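Local coordinates for DNA repair protein RAD7 (Saccharomyces cerevisiae, PDB 5ZB2) that takes part in global genome nucleotide excision repair of nontranscribing DNA, as a component of the GGR complex with ABF1 and RAD16, at residues 118-131 / 143-157. Residues are numbered along the deposited sequence; the frame is centred on the assembly and turned at random.
Sequences LLYIAEKLPNLKSL and TWEKFFVIMKGRLEE
Two neighbouring turns of the leucine-rich repeat solenoid of RAD7 stack here, helix 118-124 on helix 143-150 and S130 beside E157 in parallel strand pairing. The axes of these helix segments, 6° apart in direction, approach to 9.7 Å. L118 lays CD1 over one face of the F147 ring, 4.1 Å from its centroid; M151 CG lies near the rim of the opposite face. With chi1 at 167°, CG of F147 sits beside its own carbonyl carbon and the ring reaches L118 and A122. L131 CD2 meets F147 CZ at 3.5 Å. A122 CB packs against I150 CG2 at 3.6 Å.

Where helix 118-124 ends, R154 holds the carbonyl of A122 end-on. R154 NH1 and R154 NH2 each lie 3.1 Å from A122 O, which sits in the guanidinium plane. NH1 also bonds I150 O, and NE donates to a water that bridges to P126 O and L128 O. A leucine in place of R154 would probably leave A122 O without its two donors, and I150 O and the water without theirs.

On the strand side, K129 O accepts from the backbone N of both E156 and E157. S130 OG donates to E157 OE1 at 2.6 Å, on the anti side of the carboxylate.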
loop_
_atom_site.group_PDB
_atom_site.type_symbol
_atom_site.label_atom_id
_atom_site.label_comp_id
_atom_site.label_asym_id
_atom_site.label_seq_id
_atom_site.Cartn_x
_atom_site.Cartn_y
_atom_site.Cartn_z
ATOM N N LEU A 118 -10.535 5.469 -1.279
ATOM C CA LEU A 118 -11.853 5.659 -1.876
ATOM C C LEU A 118 -11.825 5.404 -3.379
ATOM O O LEU A 118 -12.754 4.799 -3.927
ATOM C CB LEU A 118 -12.362 7.070 -1.579
ATOM C CG LEU A 118 -13.803 7.384 -1.984
ATOM C CD1 LEU A 118 -14.793 6.427 -1.328
ATOM C CD2 LEU A 118 -14.138 8.831 -1.640
ATOM N N LEU A 119 -10.768 5.855 -4.065
ATOM C CA LEU A 119 -10.693 5.665 -5.512
ATOM C C LEU A 119 -10.362 4.220 -5.879
ATOM O O LEU A 119 -10.768 3.749 -6.947
ATOM C CB LEU A 119 -9.665 6.624 -6.114
ATOM C CG LEU A 119 -9.915 8.113 -5.849
ATOM C CD1 LEU A 119 -8.927 8.969 -6.626
ATOM C CD2 LEU A 119 -11.342 8.520 -6.190
ATOM N N TYR A 120 -9.635 3.501 -5.023
ATOM C CA TYR A 120 -9.475 2.064 -5.226
ATOM C C TYR A 120 -10.831 1.366 -5.232
ATOM O O TYR A 120 -11.110 0.527 -6.096
ATOM C CB TYR A 120 -8.583 1.473 -4.133
ATOM C CG TYR A 120 -7.132 1.288 -4.509
ATOM C CD1 TYR A 120 -6.305 2.379 -4.743
ATOM C CD2 TYR A 120 -6.578 0.016 -4.590
ATOM C CE1 TYR A 120 -4.970 2.208 -5.069
ATOM C CE2 TYR A 120 -5.246 -0.166 -4.913
ATOM C CZ TYR A 120 -4.447 0.931 -5.150
ATOM O OH TYR A 120 -3.122 0.746 -5.471
ATOM N N ILE A 121 -11.688 1.703 -4.264
ATOM C CA ILE A 121 -13.012 1.090 -4.178
ATOM C C ILE A 121 -13.802 1.349 -5.455
ATOM O O ILE A 121 -14.404 0.436 -6.031
ATOM C CB ILE A 121 -13.754 1.611 -2.935
ATOM C CG1 ILE A 121 -13.112 1.036 -1.676
ATOM C CG2 ILE A 121 -15.245 1.261 -2.983
ATOM C CD1 ILE A 121 -13.561 1.697 -0.401
ATOM N N ALA A 122 -13.813 2.600 -5.916
ATOM C CA ALA A 122 -14.598 2.948 -7.096
ATOM C C ALA A 122 -14.044 2.317 -8.369
ATOM O O ALA A 122 -14.814 1.987 -9.278
ATOM C CB ALA A 122 -14.653 4.467 -7.255
ATOM N N GLU A 123 -12.724 2.143 -8.461
ATOM C CA GLU A 123 -12.108 1.722 -9.713
ATOM C C GLU A 123 -11.788 0.234 -9.778
ATOM O O GLU A 123 -11.648 -0.297 -10.882
ATOM C CB GLU A 123 -10.829 2.527 -9.960
ATOM C CG GLU A 123 -11.101 4.013 -10.171
ATOM C CD GLU A 123 -9.863 4.805 -10.541
ATOM O OE1 GLU A 123 -8.754 4.430 -10.099
ATOM O OE2 GLU A 123 -10.000 5.806 -11.278
ATOM N N LYS A 124 -11.683 -0.454 -8.641
ATOM C CA LYS A 124 -11.328 -1.868 -8.635
ATOM C C LYS A 124 -12.514 -2.789 -8.387
ATOM O O LYS A 124 -12.376 -4.005 -8.562
ATOM C CB LYS A 124 -10.252 -2.140 -7.574
ATOM C CG LYS A 124 -8.969 -1.338 -7.763
ATOM C CD LYS A 124 -8.321 -1.626 -9.098
ATOM C CE LYS A 124 -7.104 -0.762 -9.311
ATOM N NZ LYS A 124 -6.563 -0.918 -10.692
ATOM N N LEU A 125 -13.663 -2.249 -7.976
ATOM C CA LEU A 125 -14.862 -3.047 -7.765
ATOM C C LEU A 125 -15.850 -2.749 -8.887
ATOM O O LEU A 125 -16.755 -1.922 -8.713
ATOM C CB LEU A 125 -15.481 -2.750 -6.398
ATOM C CG LEU A 125 -14.584 -3.035 -5.193
ATOM C CD1 LEU A 125 -15.282 -2.602 -3.913
ATOM C CD2 LEU A 125 -14.199 -4.505 -5.122
ATOM N N PRO A 126 -15.713 -3.399 -10.046
ATOM C CA PRO A 126 -16.526 -3.004 -11.208
ATOM C C PRO A 126 -18.011 -3.270 -11.042
ATOM O O PRO A 126 -18.812 -2.630 -11.733
ATOM C CB PRO A 126 -15.936 -3.842 -12.350
ATOM C CG PRO A 126 -15.360 -5.041 -11.671
ATOM C CD PRO A 126 -14.840 -4.547 -10.346
ATOM N N ASN A 127 -18.403 -4.185 -10.159
ATOM C CA ASN A 127 -19.811 -4.478 -9.912
ATOM C C ASN A 127 -20.396 -3.675 -8.756
ATOM O O ASN A 127 -21.566 -3.873 -8.412
ATOM C CB ASN A 127 -19.997 -5.970 -9.623
ATOM C CG ASN A 127 -19.552 -6.851 -10.771
ATOM O OD1 ASN A 127 -19.806 -6.547 -11.936
ATOM N ND2 ASN A 127 -18.886 -7.956 -10.446
ATOM N N LEU A 128 -19.617 -2.784 -8.144
ATOM C CA LEU A 128 -20.106 -2.037 -6.993
ATOM C C LEU A 128 -21.251 -1.118 -7.399
ATOM O O LEU A 128 -21.122 -0.321 -8.332
ATOM C CB LEU A 128 -18.970 -1.220 -6.374
ATOM C CG LEU A 128 -19.324 -0.402 -5.132
ATOM C CD1 LEU A 128 -19.814 -1.304 -4.009
ATOM C CD2 LEU A 128 -18.126 0.429 -4.677
ATOM N N LYS A 129 -22.375 -1.234 -6.687
ATOM C CA LYS A 129 -23.525 -0.364 -6.898
ATOM C C LYS A 129 -24.065 0.247 -5.612
ATOM O O LYS A 129 -24.921 1.135 -5.691
ATOM C CB LYS A 129 -24.661 -1.132 -7.596
ATOM C CG LYS A 129 -25.200 -2.299 -6.788
ATOM C CD LYS A 129 -26.212 -3.117 -7.572
ATOM C CE LYS A 129 -26.749 -4.271 -6.731
ATOM N NZ LYS A 129 -27.791 -5.060 -7.446
ATOM N N SER A 130 -23.593 -0.187 -4.443
ATOM C CA SER A 130 -24.077 0.310 -3.160
ATOM C C SER A 130 -22.901 0.522 -2.217
ATOM O O SER A 130 -22.114 -0.401 -1.989
ATOM C CB SER A 130 -25.072 -0.673 -2.537
ATOM O OG SER A 130 -25.326 -0.354 -1.183
ATOM N N LEU A 131 -22.792 1.729 -1.662
ATOM C CA LEU A 131 -21.723 2.053 -0.721
ATOM C C LEU A 131 -22.306 2.814 0.460
ATOM O O LEU A 131 -22.966 3.843 0.274
ATOM C CB LEU A 131 -20.621 2.879 -1.397
ATOM C CG LEU A 131 -19.333 3.089 -0.589
ATOM C CD1 LEU A 131 -18.642 1.766 -0.278
ATOM C CD2 LEU A 131 -18.377 4.023 -1.319
ATOM N N THR A 143 -12.411 15.463 -3.306
ATOM C CA THR A 143 -12.307 14.021 -3.496
ATOM C C THR A 143 -13.679 13.399 -3.713
ATOM O O THR A 143 -13.837 12.520 -4.569
ATOM C CB THR A 143 -11.609 13.377 -2.300
ATOM O OG1 THR A 143 -10.313 13.960 -2.140
ATOM C CG2 THR A 143 -11.458 11.876 -2.510
ATOM N N TRP A 144 -14.687 13.847 -2.958
ATOM C CA TRP A 144 -16.044 13.351 -3.173
ATOM C C TRP A 144 -16.457 13.519 -4.629
ATOM O O TRP A 144 -17.014 12.601 -5.239
ATOM C CB TRP A 144 -17.032 14.070 -2.249
ATOM C CG TRP A 144 -16.928 13.654 -0.811
ATOM C CD1 TRP A 144 -16.695 14.465 0.265
ATOM C CD2 TRP A 144 -17.047 12.324 -0.291
ATOM N NE1 TRP A 144 -16.666 13.721 1.419
ATOM C CE2 TRP A 144 -16.879 12.404 1.105
ATOM C CE3 TRP A 144 -17.279 11.073 -0.873
ATOM C CZ2 TRP A 144 -16.934 11.285 1.927
ATOM C CZ3 TRP A 144 -17.335 9.959 -0.050
ATOM C CH2 TRP A 144 -17.161 10.074 1.333
ATOM N N GLU A 145 -16.183 14.692 -5.205
ATOM C CA GLU A 145 -16.527 14.931 -6.604
ATOM C C GLU A 145 -15.876 13.896 -7.515
ATOM O O GLU A 145 -16.540 13.307 -8.375
ATOM C CB GLU A 145 -16.118 16.344 -7.018
ATOM C CG GLU A 145 -16.454 16.662 -8.473
ATOM C CD GLU A 145 -16.286 18.131 -8.826
ATOM O OE1 GLU A 145 -15.776 18.903 -7.985
ATOM O OE2 GLU A 145 -16.667 18.512 -9.953
ATOM N N LYS A 146 -14.570 13.666 -7.346
ATOM C CA LYS A 146 -13.886 12.687 -8.187
ATOM C C LYS A 146 -14.508 11.305 -8.041
ATOM O O LYS A 146 -14.658 10.574 -9.027
ATOM C CB LYS A 146 -12.400 12.634 -7.842
ATOM C CG LYS A 146 -11.627 13.876 -8.226
ATOM C CD LYS A 146 -10.132 13.661 -8.068
ATOM C CE LYS A 146 -9.354 14.945 -8.309
ATOM N NZ LYS A 146 -9.640 15.973 -7.269
ATOM N N PHE A 147 -14.875 10.929 -6.817
ATOM C CA PHE A 147 -15.476 9.618 -6.596
ATOM C C PHE A 147 -16.816 9.495 -7.313
ATOM O O PHE A 147 -17.118 8.449 -7.900
ATOM C CB PHE A 147 -15.633 9.371 -5.094
ATOM C CG PHE A 147 -16.509 8.202 -4.760
ATOM C CD1 PHE A 147 -16.032 6.910 -4.863
ATOM C CD2 PHE A 147 -17.810 8.399 -4.331
ATOM C CE1 PHE A 147 -16.837 5.835 -4.554
ATOM C CE2 PHE A 147 -18.617 7.328 -4.018
ATOM C CZ PHE A 147 -18.129 6.043 -4.126
ATOM N N PHE A 148 -17.629 10.554 -7.290
ATOM C CA PHE A 148 -18.941 10.489 -7.931
ATOM C C PHE A 148 -18.831 10.498 -9.452
ATOM O O PHE A 148 -19.643 9.860 -10.129
ATOM C CB PHE A 148 -19.815 11.645 -7.450
ATOM C CG PHE A 148 -20.140 11.586 -5.984
ATOM C CD1 PHE A 148 -20.537 10.399 -5.398
ATOM C CD2 PHE A 148 -20.033 12.714 -5.189
ATOM C CE1 PHE A 148 -20.831 10.339 -4.050
ATOM C CE2 PHE A 148 -20.323 12.659 -3.844
ATOM C CZ PHE A 148 -20.721 11.470 -3.275
ATOM N N VAL A 149 -17.841 11.198 -10.009
ATOM C CA VAL A 149 -17.615 11.126 -11.452
ATOM C C VAL A 149 -17.303 9.690 -11.862
ATOM O O VAL A 149 -17.849 9.170 -12.842
ATOM C CB VAL A 149 -16.491 12.092 -11.871
ATOM C CG1 VAL A 149 -16.107 11.890 -13.337
ATOM C CG2 VAL A 149 -16.915 13.535 -11.634
ATOM N N ILE A 150 -16.426 9.025 -11.107
ATOM C CA ILE A 150 -16.060 7.647 -11.421
ATOM C C ILE A 150 -17.259 6.719 -11.294
ATOM O O ILE A 150 -17.366 5.731 -12.030
ATOM C CB ILE A 150 -14.897 7.190 -10.515
ATOM C CG1 ILE A 150 -13.637 7.997 -10.837
ATOM C CG2 ILE A 150 -14.625 5.693 -10.688
ATOM C CD1 ILE A 150 -12.496 7.774 -9.878
ATOM N N MET A 151 -18.166 6.999 -10.359
ATOM C CA MET A 151 -19.334 6.156 -10.132
ATOM C C MET A 151 -20.549 6.596 -10.943
ATOM O O MET A 151 -21.630 6.026 -10.770
ATOM C CB MET A 151 -19.696 6.148 -8.638
ATOM C CG MET A 151 -18.633 5.539 -7.724
ATOM S SD MET A 151 -18.267 3.810 -8.098
ATOM C CE MET A 151 -19.829 3.030 -7.695
ATOM N N LYS A 152 -20.397 7.593 -11.810
ATOM C CA LYS A 152 -21.498 8.092 -12.623
ATOM C C LYS A 152 -22.243 6.948 -13.300
ATOM O O LYS A 152 -21.641 6.127 -13.998
ATOM C CB LYS A 152 -20.947 9.066 -13.667
ATOM C CG LYS A 152 -21.993 9.707 -14.560
ATOM C CD LYS A 152 -21.348 10.667 -15.547
ATOM C CE LYS A 152 -22.383 11.309 -16.459
ATOM N NZ LYS A 152 -21.759 12.230 -17.450
ATOM N N GLY A 153 -23.556 6.891 -13.083
ATOM C CA GLY A 153 -24.390 5.887 -13.707
ATOM C C GLY A 153 -24.331 4.511 -13.081
ATOM O O GLY A 153 -25.103 3.633 -13.490
ATOM N N ARG A 154 -23.447 4.286 -12.108
ATOM C CA ARG A 154 -23.304 2.989 -11.458
ATOM C C ARG A 154 -23.858 2.956 -10.043
ATOM O O ARG A 154 -24.259 1.889 -9.576
ATOM C CB ARG A 154 -21.825 2.585 -11.398
ATOM C CG ARG A 154 -21.107 2.544 -12.741
ATOM C CD ARG A 154 -19.594 2.624 -12.547
ATOM N NE ARG A 154 -19.118 1.674 -11.542
ATOM C CZ ARG A 154 -17.925 1.726 -10.960
ATOM N NH1 ARG A 154 -17.065 2.689 -11.272
ATOM N NH2 ARG A 154 -17.589 0.813 -10.058
ATOM N N LEU A 155 -23.881 4.092 -9.353
ATOM C CA LEU A 155 -24.202 4.141 -7.932
ATOM C C LEU A 155 -25.717 4.201 -7.756
ATOM O O LEU A 155 -26.351 5.208 -8.085
ATOM C CB LEU A 155 -23.523 5.346 -7.287
ATOM C CG LEU A 155 -23.490 5.404 -5.764
ATOM C CD1 LEU A 155 -22.753 4.205 -5.184
ATOM C CD2 LEU A 155 -22.836 6.703 -5.325
ATOM N N GLU A 156 -26.295 3.118 -7.234
ATOM C CA GLU A 156 -27.723 3.053 -6.955
ATOM C C GLU A 156 -28.063 3.319 -5.495
ATOM O O GLU A 156 -29.215 3.655 -5.196
ATOM C CB GLU A 156 -28.275 1.675 -7.347
ATOM C CG GLU A 156 -28.141 1.355 -8.828
ATOM C CD GLU A 156 -28.413 -0.105 -9.144
ATOM O OE1 GLU A 156 -28.044 -0.550 -10.251
ATOM O OE2 GLU A 156 -28.985 -0.811 -8.289
ATOM N N GLU A 157 -27.100 3.183 -4.586
ATOM C CA GLU A 157 -27.348 3.328 -3.157
ATOM C C GLU A 157 -26.146 4.006 -2.520
ATOM O O GLU A 157 -25.018 3.517 -2.641
ATOM C CB GLU A 157 -27.610 1.966 -2.507
ATOM C CG GLU A 157 -27.886 2.030 -1.024
ATOM C CD GLU A 157 -28.469 0.737 -0.485
ATOM O OE1 GLU A 157 -27.843 -0.327 -0.681
ATOM O OE2 GLU A 157 -29.558 0.784 0.125
HETATM O O HOH W 1 -20.213 -0.581 -10.751
#